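Local coordinates for outer membrane protein Omp121 (Bacteroides thetaiotaomicron, PDB 5FQ8) that probably acts as a TonB-dependent outer membrane transporter, its plug-filled beta-barrel admitting nutrients together with a partner protein at the cell surface, at residues Met681-Ser685 with Gly686-Gln690. Numbering follows the deposited sequence.
Sequences MDPAS and GYTAQ
Met681 passes its thioether across the side chain of Gln690, SD coming to 3.8 Å from Gln690 CB and CE ending beside the amide nitrogen NE2. The two stand at the mouth of the loop of a beta-hairpin joining strand 661-680 to strand 689-693 of this TonB-dependent receptor. Both chains run fully extended, with CG anti to the backbone N (chi1 -162° in Met681, 179° in Gln690), and their paths cross at a slant. Gln690 NE2 is hydrogen-bonded to a polar side chain on the chain of another protein.

Next to this pair the backbones are joined by Met681 N, which donates to Thr688 O over 3.1 Å, meeting that oxygen from above its carbonyl plane. At the tip, residues 683-685 form a short 3-10 segment, with Ser685 N bonded to Asp682 O and Gly686 N to Pro683 O at 2.9 Å. It is entered through an Asx turn in which Ala684 N reaches Asp682 OD1 at 3.0 Å; the same carboxylate is bonded by side chains on the chain of that other protein. A positive phi of 99° lets Gly686 reverse the chain there. Thr688 bonds through OG1 to the backbone of Asn633, a magnesium ligand, which places the turn next to the metal site. On its other branch, Thr688 CG2 rests against Pro683 CG at 4.0 Å, the two side chains crossing at about a right angle.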
loop_
_atom_site.group_PDB
_atom_site.type_symbol
_atom_site.label_atom_id
_atom_site.label_comp_id
_atom_site.label_asym_id
_atom_site.label_seq_id
_atom_site.Cartn_x
_atom_site.Cartn_y
_atom_site.Cartn_z
ATOM N N MET B 681 -31.571 -8.242 -2.865
ATOM C CA MET B 681 -32.574 -7.360 -3.443
ATOM C C MET B 681 -32.212 -7.076 -4.890
ATOM O O MET B 681 -31.042 -7.152 -5.279
ATOM C CB MET B 681 -32.665 -6.057 -2.667
ATOM C CG MET B 681 -33.904 -5.264 -2.870
ATOM S SD MET B 681 -33.883 -4.007 -1.645
ATOM C CE MET B 681 -35.414 -3.227 -1.879
ATOM N N ASP B 682 -33.229 -6.747 -5.678
ATOM C CA ASP B 682 -33.051 -6.475 -7.098
ATOM C C ASP B 682 -32.209 -5.223 -7.293
ATOM O O ASP B 682 -32.610 -4.136 -6.853
ATOM C CB ASP B 682 -34.415 -6.329 -7.775
ATOM C CG ASP B 682 -34.324 -5.924 -9.242
ATOM O OD1 ASP B 682 -33.251 -6.039 -9.868
ATOM O OD2 ASP B 682 -35.364 -5.493 -9.774
ATOM N N PRO B 683 -31.069 -5.322 -7.928
ATOM C CA PRO B 683 -30.253 -4.137 -8.164
ATOM C C PRO B 683 -31.016 -3.007 -8.834
ATOM O O PRO B 683 -30.643 -1.839 -8.711
ATOM C CB PRO B 683 -29.140 -4.676 -9.060
ATOM C CG PRO B 683 -29.025 -6.083 -8.674
ATOM C CD PRO B 683 -30.394 -6.551 -8.365
ATOM N N ALA B 684 -32.094 -3.335 -9.536
ATOM C CA ALA B 684 -32.876 -2.293 -10.176
ATOM C C ALA B 684 -33.470 -1.335 -9.166
ATOM O O ALA B 684 -33.918 -0.248 -9.542
ATOM C CB ALA B 684 -33.982 -2.905 -11.017
ATOM N N SER B 685 -33.499 -1.719 -7.901
ATOM C CA SER B 685 -34.017 -0.845 -6.872
ATOM C C SER B 685 -33.039 0.235 -6.496
ATOM O O SER B 685 -33.407 1.138 -5.746
ATOM C CB SER B 685 -34.351 -1.657 -5.633
ATOM O OG SER B 685 -33.258 -2.491 -5.334
ATOM N N GLY B 686 -31.815 0.152 -6.985
ATOM C CA GLY B 686 -30.759 1.041 -6.572
ATOM C C GLY B 686 -29.833 0.461 -5.533
ATOM O O GLY B 686 -28.758 1.016 -5.310
ATOM N N TYR B 687 -30.218 -0.628 -4.893
ATOM C CA TYR B 687 -29.386 -1.310 -3.922
ATOM C C TYR B 687 -29.415 -2.800 -4.217
ATOM O O TYR B 687 -30.358 -3.299 -4.824
ATOM C CB TYR B 687 -29.871 -1.031 -2.514
ATOM C CG TYR B 687 -30.019 0.430 -2.158
ATOM C CD1 TYR B 687 -31.080 1.183 -2.636
ATOM C CD2 TYR B 687 -29.116 1.046 -1.315
ATOM C CE1 TYR B 687 -31.225 2.508 -2.291
ATOM C CE2 TYR B 687 -29.254 2.366 -0.969
ATOM C CZ TYR B 687 -30.309 3.088 -1.460
ATOM O OH TYR B 687 -30.438 4.403 -1.107
ATOM N N THR B 688 -28.360 -3.499 -3.819
ATOM C CA THR B 688 -28.291 -4.942 -3.990
ATOM C C THR B 688 -28.710 -5.710 -2.754
ATOM O O THR B 688 -28.795 -6.940 -2.808
ATOM C CB THR B 688 -26.886 -5.373 -4.338
ATOM O OG1 THR B 688 -25.981 -4.717 -3.454
ATOM C CG2 THR B 688 -26.570 -4.999 -5.709
ATOM N N ALA B 689 -28.949 -5.024 -1.646
ATOM C CA ALA B 689 -29.398 -5.697 -0.444
ATOM C C ALA B 689 -30.057 -4.675 0.452
ATOM O O ALA B 689 -29.783 -3.483 0.360
ATOM C CB ALA B 689 -28.247 -6.386 0.283
ATOM N N GLN B 690 -30.942 -5.152 1.306
ATOM C CA GLN B 690 -31.549 -4.314 2.321
ATOM C C GLN B 690 -31.438 -5.034 3.643
ATOM O O GLN B 690 -31.702 -6.232 3.717
ATOM C CB GLN B 690 -33.005 -3.997 2.013
ATOM C CG GLN B 690 -33.635 -3.141 3.079
ATOM C CD GLN B 690 -35.085 -2.856 2.839
ATOM O OE1 GLN B 690 -35.706 -2.111 3.587
ATOM N NE2 GLN B 690 -35.643 -3.453 1.801
#